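Arabinan endo-1,5-alpha-l-arabinosidase A (Cellvibrio cellulosa, PDB 1GYH) hydrolyses the alpha-1,5-arabinofuranosyl bonds of linear arabinan, a plant cell wall polysaccharide, and releases almost exclusively arabinotriose. Local coordinates at residues Ile69-Lys73 / Gly74-Leu78; Val82-Phe85 / Gly86-Thr89; Ala281-Asn284 / Tyr285-Lys288. All blocks are in the same frame, centred on the assembly; numbering follows the deposited sequence.

Interaction 1. Residues Ile69-Lys73 / Gly74-Leu78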
loop_
_atom_site.group_PDB
_atom_site.type_symbol
_atom_site.label_atom_id
_atom_site.label_comp_id
_atom_site.label_asym_id
_atom_site.label_seq_id
_atom_site.Cartn_x
_atom_site.Cartn_y
_atom_site.Cartn_z
ATOM N N ILE A 69 3.589 4.801 -5.130
ATOM C CA ILE A 69 4.455 5.636 -5.983
ATOM C C ILE A 69 5.563 4.763 -6.594
ATOM O O ILE A 69 6.169 3.933 -5.881
ATOM C CB ILE A 69 4.971 6.885 -5.192
ATOM C CG1 ILE A 69 5.765 7.829 -6.091
ATOM C CG2 ILE A 69 5.853 6.493 -3.995
ATOM C CD1 ILE A 69 4.888 8.594 -7.121
ATOM N N TYR A 70 5.788 4.924 -7.908
ATOM C CA TYR A 70 6.743 4.116 -8.653
ATOM C C TYR A 70 7.448 4.951 -9.699
ATOM O O TYR A 70 6.798 5.607 -10.514
ATOM C CB TYR A 70 6.033 2.948 -9.331
ATOM C CG TYR A 70 6.963 1.908 -9.962
ATOM C CD1 TYR A 70 7.693 1.007 -9.165
ATOM C CD2 TYR A 70 7.086 1.812 -11.347
ATOM C CE1 TYR A 70 8.555 0.065 -9.745
ATOM C CE2 TYR A 70 7.916 0.868 -11.930
ATOM C CZ TYR A 70 8.656 -0.011 -11.127
ATOM O OH TYR A 70 9.526 -0.949 -11.732
ATOM N N GLN A 71 8.789 4.930 -9.678
ATOM C CA GLN A 71 9.610 5.595 -10.688
ATOM C C GLN A 71 9.974 4.642 -11.862
ATOM O O GLN A 71 10.408 3.487 -11.649
ATOM C CB GLN A 71 10.890 6.174 -10.050
ATOM C CG GLN A 71 10.593 7.238 -9.001
ATOM C CD GLN A 71 11.779 8.043 -8.562
ATOM O OE1 GLN A 71 12.560 8.509 -9.404
ATOM N NE2 GLN A 71 11.899 8.268 -7.234
ATOM N N HIS A 72 9.796 5.123 -13.084
ATOM C CA HIS A 72 9.961 4.318 -14.298
ATOM C C HIS A 72 10.270 5.218 -15.477
ATOM O O HIS A 72 9.490 6.120 -15.778
ATOM C CB HIS A 72 8.675 3.556 -14.596
ATOM C CG HIS A 72 8.725 2.712 -15.836
ATOM N ND1 HIS A 72 9.305 1.460 -15.865
ATOM C CD2 HIS A 72 8.233 2.928 -17.084
ATOM C CE1 HIS A 72 9.184 0.949 -17.080
ATOM N NE2 HIS A 72 8.540 1.820 -17.842
ATOM N N LYS A 73 11.404 4.964 -16.140
ATOM C CA LYS A 73 11.892 5.736 -17.296
ATOM C C LYS A 73 11.785 7.261 -17.131
ATOM O O LYS A 73 11.349 7.962 -18.042
ATOM C CB LYS A 73 11.214 5.293 -18.607
ATOM C CG LYS A 73 11.462 3.834 -19.032
ATOM C CD LYS A 73 10.819 3.520 -20.374
ATOM C CE LYS A 73 10.619 2.039 -20.595
ATOM N NZ LYS A 73 11.903 1.352 -20.868
ATOM N N GLY A 74 12.217 7.784 -15.990
ATOM C CA GLY A 74 12.272 9.225 -15.824
ATOM C C GLY A 74 10.975 9.877 -15.346
ATOM O O GLY A 74 10.986 11.064 -14.987
ATOM N N LEU A 75 9.884 9.103 -15.290
ATOM C CA LEU A 75 8.589 9.599 -14.801
ATOM C C LEU A 75 8.170 9.061 -13.430
ATOM O O LEU A 75 8.700 8.041 -12.936
ATOM C CB LEU A 75 7.500 9.236 -15.807
ATOM C CG LEU A 75 7.660 9.745 -17.227
ATOM C CD1 LEU A 75 6.479 9.266 -18.048
ATOM C CD2 LEU A 75 7.780 11.262 -17.266
ATOM N N PHE A 76 7.172 9.726 -12.844
ATOM C CA PHE A 76 6.592 9.329 -11.553
ATOM C C PHE A 76 5.142 8.827 -11.790
ATOM O O PHE A 76 4.314 9.586 -12.297
ATOM C CB PHE A 76 6.612 10.509 -10.560
ATOM C CG PHE A 76 7.984 10.957 -10.177
ATOM C CD1 PHE A 76 8.712 11.800 -10.995
ATOM C CD2 PHE A 76 8.579 10.481 -9.026
ATOM C CE1 PHE A 76 10.015 12.218 -10.644
ATOM C CE2 PHE A 76 9.871 10.891 -8.672
ATOM C CZ PHE A 76 10.590 11.732 -9.491
ATOM N N TYR A 77 4.887 7.565 -11.465
ATOM C CA TYR A 77 3.590 6.915 -11.600
ATOM C C TYR A 77 2.957 6.786 -10.198
ATOM O O TYR A 77 3.508 6.137 -9.310
ATOM C CB TYR A 77 3.727 5.539 -12.231
ATOM C CG TYR A 77 4.107 5.518 -13.678
ATOM C CD1 TYR A 77 5.401 5.845 -14.087
ATOM C CD2 TYR A 77 3.206 5.182 -14.650
ATOM C CE1 TYR A 77 5.751 5.831 -15.389
ATOM C CE2 TYR A 77 3.572 5.176 -15.978
ATOM C CZ TYR A 77 4.837 5.500 -16.334
ATOM O OH TYR A 77 5.213 5.496 -17.643
ATOM N N LEU A 78 1.796 7.427 -10.018
ATOM C CA LEU A 78 1.076 7.422 -8.765
ATOM C C LEU A 78 -0.242 6.672 -8.994
ATOM O O LEU A 78 -1.151 7.191 -9.633
ATOM C CB LEU A 78 0.824 8.859 -8.319
ATOM C CG LEU A 78 -0.093 9.040 -7.095
ATOM C CD1 LEU A 78 0.562 8.310 -5.889
ATOM C CD2 LEU A 78 -0.376 10.500 -6.732
HETATM O O HOH W 1 11.777 9.029 -12.074
#

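Interaction 2. Residues Val82-Phe85 / Gly86-Thr89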
loop_
_atom_site.group_PDB
_atom_site.type_symbol
_atom_site.label_atom_id
_atom_site.label_comp_id
_atom_site.label_asym_id
_atom_site.label_seq_id
_atom_site.Cartn_x
_atom_site.Cartn_y
_atom_site.Cartn_z
ATOM N N VAL A 82 -10.212 4.386 -6.032
ATOM C CA VAL A 82 -11.577 4.960 -5.874
ATOM C C VAL A 82 -12.484 3.824 -5.377
ATOM O O VAL A 82 -12.560 2.755 -5.972
ATOM C CB VAL A 82 -12.069 5.490 -7.218
ATOM C CG1 VAL A 82 -13.575 5.784 -7.174
ATOM C CG2 VAL A 82 -11.299 6.738 -7.639
ATOM N N SER A 83 -13.181 4.037 -4.272
ATOM C CA SER A 83 -13.984 2.974 -3.695
ATOM C C SER A 83 -15.166 3.491 -2.880
ATOM O O SER A 83 -15.508 4.676 -2.938
ATOM C CB SER A 83 -13.083 2.095 -2.819
ATOM O OG SER A 83 -13.686 0.842 -2.514
ATOM N N ALA A 84 -15.781 2.576 -2.147
ATOM C CA ALA A 84 -16.814 2.898 -1.168
ATOM C C ALA A 84 -16.743 1.927 -0.011
ATOM O O ALA A 84 -16.589 0.708 -0.197
ATOM C CB ALA A 84 -18.229 2.839 -1.843
ATOM N N PHE A 85 -16.871 2.445 1.199
ATOM C CA PHE A 85 -16.692 1.599 2.381
ATOM C C PHE A 85 -17.602 0.391 2.387
ATOM O O PHE A 85 -18.806 0.505 2.153
ATOM C CB PHE A 85 -16.857 2.419 3.687
ATOM C CG PHE A 85 -15.591 3.168 4.078
ATOM C CD1 PHE A 85 -14.449 2.461 4.494
ATOM C CD2 PHE A 85 -15.522 4.569 3.966
ATOM C CE1 PHE A 85 -13.247 3.141 4.835
ATOM C CE2 PHE A 85 -14.339 5.277 4.318
ATOM C CZ PHE A 85 -13.200 4.558 4.753
ATOM N N GLY A 86 -17.020 -0.775 2.628
ATOM C CA GLY A 86 -17.781 -1.997 2.704
ATOM C C GLY A 86 -18.123 -2.692 1.386
ATOM O O GLY A 86 -18.713 -3.777 1.411
ATOM N N LYS A 87 -17.791 -2.073 0.254
ATOM C CA LYS A 87 -18.184 -2.575 -1.048
ATOM C C LYS A 87 -17.019 -2.815 -2.007
ATOM O O LYS A 87 -15.911 -2.319 -1.806
ATOM C CB LYS A 87 -19.144 -1.582 -1.677
ATOM C CG LYS A 87 -20.375 -1.346 -0.792
ATOM C CD LYS A 87 -21.496 -0.749 -1.607
ATOM C CE LYS A 87 -21.873 0.613 -1.175
ATOM N NZ LYS A 87 -23.341 0.686 -1.334
ATOM N N ASN A 88 -17.263 -3.557 -3.069
ATOM C CA ASN A 88 -16.216 -3.714 -4.076
ATOM C C ASN A 88 -16.546 -3.031 -5.376
ATOM O O ASN A 88 -16.116 -3.474 -6.417
ATOM C CB ASN A 88 -15.764 -5.187 -4.254
ATOM C CG ASN A 88 -16.822 -6.087 -4.893
ATOM O OD1 ASN A 88 -18.042 -5.882 -4.744
ATOM N ND2 ASN A 88 -16.344 -7.116 -5.605
ATOM N N THR A 89 -17.331 -1.953 -5.300
ATOM C CA THR A 89 -17.477 -0.989 -6.393
ATOM C C THR A 89 -16.231 -0.080 -6.344
ATOM O O THR A 89 -16.214 0.977 -5.660
ATOM C CB THR A 89 -18.721 -0.133 -6.216
ATOM O OG1 THR A 89 -18.714 0.503 -4.912
ATOM C CG2 THR A 89 -20.048 -1.007 -6.293
HETATM O O HOH W 2 -13.743 -1.020 -0.488
#

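Interaction 3. Residues Ala281-Asn284 / Tyr285-Lys288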
loop_
_atom_site.group_PDB
_atom_site.type_symbol
_atom_site.label_atom_id
_atom_site.label_comp_id
_atom_site.label_asym_id
_atom_site.label_seq_id
_atom_site.Cartn_x
_atom_site.Cartn_y
_atom_site.Cartn_z
ATOM N N ALA A 281 -2.987 5.548 20.887
ATOM C CA ALA A 281 -4.013 5.499 21.906
ATOM C C ALA A 281 -4.106 6.766 22.736
ATOM O O ALA A 281 -5.195 7.152 23.131
ATOM C CB ALA A 281 -3.830 4.292 22.807
ATOM N N ALA A 282 -2.983 7.433 23.013
ATOM C CA ALA A 282 -2.981 8.639 23.824
ATOM C C ALA A 282 -3.485 9.898 23.080
ATOM O O ALA A 282 -3.609 10.955 23.690
ATOM C CB ALA A 282 -1.565 8.905 24.388
ATOM N N ASP A 283 -3.751 9.778 21.782
ATOM C CA ASP A 283 -4.205 10.897 20.936
ATOM C C ASP A 283 -5.461 10.482 20.142
ATOM O O ASP A 283 -5.454 10.530 18.925
ATOM C CB ASP A 283 -3.080 11.315 19.964
ATOM C CG ASP A 283 -3.407 12.573 19.162
ATOM O OD1 ASP A 283 -4.198 13.416 19.648
ATOM O OD2 ASP A 283 -2.892 12.821 18.043
ATOM N N ASN A 284 -6.531 10.083 20.838
ATOM C CA ASN A 284 -7.762 9.626 20.166
ATOM C C ASN A 284 -7.627 8.594 19.045
ATOM O O ASN A 284 -8.394 8.612 18.070
ATOM C CB ASN A 284 -8.513 10.829 19.594
ATOM C CG ASN A 284 -8.818 11.861 20.635
ATOM O OD1 ASN A 284 -9.470 11.549 21.644
ATOM N ND2 ASN A 284 -8.312 13.104 20.439
ATOM N N TYR A 285 -6.644 7.707 19.144
ATOM C CA TYR A 285 -6.372 6.709 18.101
ATOM C C TYR A 285 -6.112 7.281 16.715
ATOM O O TYR A 285 -6.365 6.623 15.700
ATOM C CB TYR A 285 -7.458 5.589 18.068
ATOM C CG TYR A 285 -7.653 4.931 19.428
ATOM C CD1 TYR A 285 -6.855 3.844 19.832
ATOM C CD2 TYR A 285 -8.598 5.396 20.315
ATOM C CE1 TYR A 285 -7.000 3.266 21.060
ATOM C CE2 TYR A 285 -8.746 4.824 21.550
ATOM C CZ TYR A 285 -7.935 3.761 21.926
ATOM O OH TYR A 285 -8.092 3.202 23.170
ATOM N N LEU A 286 -5.567 8.488 16.671
ATOM C CA LEU A 286 -5.187 9.116 15.401
ATOM C C LEU A 286 -3.889 8.497 14.838
ATOM O O LEU A 286 -2.834 8.546 15.473
ATOM C CB LEU A 286 -5.013 10.628 15.585
ATOM C CG LEU A 286 -4.638 11.452 14.324
ATOM C CD1 LEU A 286 -5.665 11.270 13.197
ATOM C CD2 LEU A 286 -4.472 12.942 14.657
ATOM N N GLN A 287 -4.017 7.975 13.636
ATOM C CA GLN A 287 -2.978 7.316 12.852
ATOM C C GLN A 287 -1.785 8.280 12.642
ATOM O O GLN A 287 -1.969 9.431 12.227
ATOM C CB GLN A 287 -3.556 6.907 11.490
ATOM C CG GLN A 287 -4.323 8.030 10.772
ATOM C CD GLN A 287 -5.861 7.987 10.945
ATOM O OE1 GLN A 287 -6.386 7.548 11.988
ATOM N NE2 GLN A 287 -6.573 8.502 9.943
ATOM N N LYS A 288 -0.572 7.807 12.982
ATOM C CA LYS A 288 0.649 8.553 12.763
ATOM C C LYS A 288 1.574 7.750 11.823
ATOM O O LYS A 288 1.568 6.506 11.822
ATOM C CB LYS A 288 1.359 8.786 14.093
ATOM C CG LYS A 288 0.576 9.512 15.163
ATOM C CD LYS A 288 -0.004 10.840 14.732
ATOM C CE LYS A 288 -0.607 11.643 15.913
ATOM N NZ LYS A 288 -1.369 10.825 16.828
#

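Interaction 1. Residues Ile69-Lys73 / Gly74-Leu78
Y77 packs diagonally against H72 on one face of a beta hairpin with a two-residue loop, while on the other face F76 lies beside Q71 and I69 fills in next to it. The backbone sets these neighbours. A type I' turn from H72 to L75, with K73 and G74 at its corners, reverses the chain, and the hydrogen-bonded pairs Y70-Y77 and H72-L75 fix the register; Y77 N reaches Y70 O at 2.9 Å.

Y77 sets CG anti to its carbonyl carbon (chi1 -70°), which leans the ring toward the turn. Its CE1 meets CB of H72 at 3.8 Å, and the imidazole presents its edge to the tyrosine face in an offset edge-to-face pair, with centroids 5.8 Å apart and planes at 79°. The edge of the Y77 ring is turned to the carbonyl oxygens of Y70 and H72.

F76 and Q71 extend the same way from a non-hydrogen-bonded pair. Their amide and ring planes are only 35° apart, and CD of Q71 comes within 3.4 Å of CE2 of F76. A water 2.8 Å from Q71 OE1 donates to it and, weakly, to L75 O, while NE2 is held by T13 OG1 and R14 O, so both ends of the amide are engaged. I69 brings its CD1 to 3.6 Å from Y77 O and also packs it against CB of F76 and of L78, giving that face an apolar continuation.

The hairpin joins strands 63-72 and 75-82 of one propeller blade. Strand 90-97 continues the sheet beyond 75-82, strand 11-15 packs on the I69-F76 face, and strand 131-134 touches Y70 from the other.

Interaction 2. Residues Val82-Phe85 / Gly86-Thr89
G86 shares with F85 the corner of a type II beta turn from A84 to K87, in the loop joining two adjacent strands of a propeller blade, 75-82 and 90-97. Its positive phi is the one usual for glycine at the third position of such a turn. K87 closes the turn: its N donates to A84 O at 3.1 Å, and its CG runs past F85 O at 3.8 Å. G86 and K87 probably bind substrate, and F85, whose ring meets that of W65, lies near D61, another probable substrate-binding residue.

The carbonyl of K87 accepts a hydrogen bond from a water 2.9 Å away, which also lies 2.8 Å from S83 OG. This water bridges the limbs of the loop, while the serine hydroxyl has a second partner in S90 OG. N88 bonds through ND2 to W125 O and through its backbone O to S118 OG, tying the loop to its surroundings. T89 returns the chain to S83 and A84. Its OG1 lies between the backbone N and the carbonyl carbon (chi1 54°), from where it faces A84 CB at 3.9 Å. Its carbonyl oxygen and A84 N are buried without a hydrogen-bonding partner in the model; T89 O instead receives a CA-H...O contact from S83 CA at 3.6 Å.

Interaction 3. Residues Ala281-Asn284 / Tyr285-Lys288
D283 holds CG opposite its own N (chi1 -173°), which sends the carboxylate toward K288, whose chain folds back at chi2 (-54°) and again at chi4 to meet it. The two side chains cross at about a right angle beside a type I' turn from D283 to L286, which lies in the connection between strand 271-280 and strand 286-296 of a propeller blade. L286 N bonds to D283 O at 3.0 Å, and N284 and Y285 occupy the corners, both with positive phi.

K288 NZ approaches the anti lone pair of D283 OD2 at 2.8 Å, forming a salt bridge. It also donates to L286 O at 3.0 Å and pairs with E280, so two carboxylates and a carbonyl grip the buried ammonium and probably stabilise its charge. On the other flank, A281 lies over one face of the Y285 ring, in a CH-pi contact with CA 4.1 Å from the centroid.

Q287, which probably binds substrate, follows directly on this turn, and L286 touches D6, another probable substrate-binding residue. Beside the salt bridge, the leucine packs its CD2 against D283 OD2 at 3.7 Å.

In the fold
The three turns illustrate how a five-bladed beta-propeller uses its strand connections. Interactions 1 and 2 come first along the chain and belong to one blade: the first links strands 63-72 and 75-82, the second follows strand 75-82 at its far end, and their centres lie 26 Å apart. Interaction 3 belongs to another blade, between strands 271-280 and 286-296, with its centre about 32 Å from that of interaction 1 and across the centre of the molecule from it. Residues 82-89 and 281-288 come within about 9 Å at their nearest atoms without touching, and both carry probable substrate-binding residues, so loops from different blades probably contribute to one substrate site.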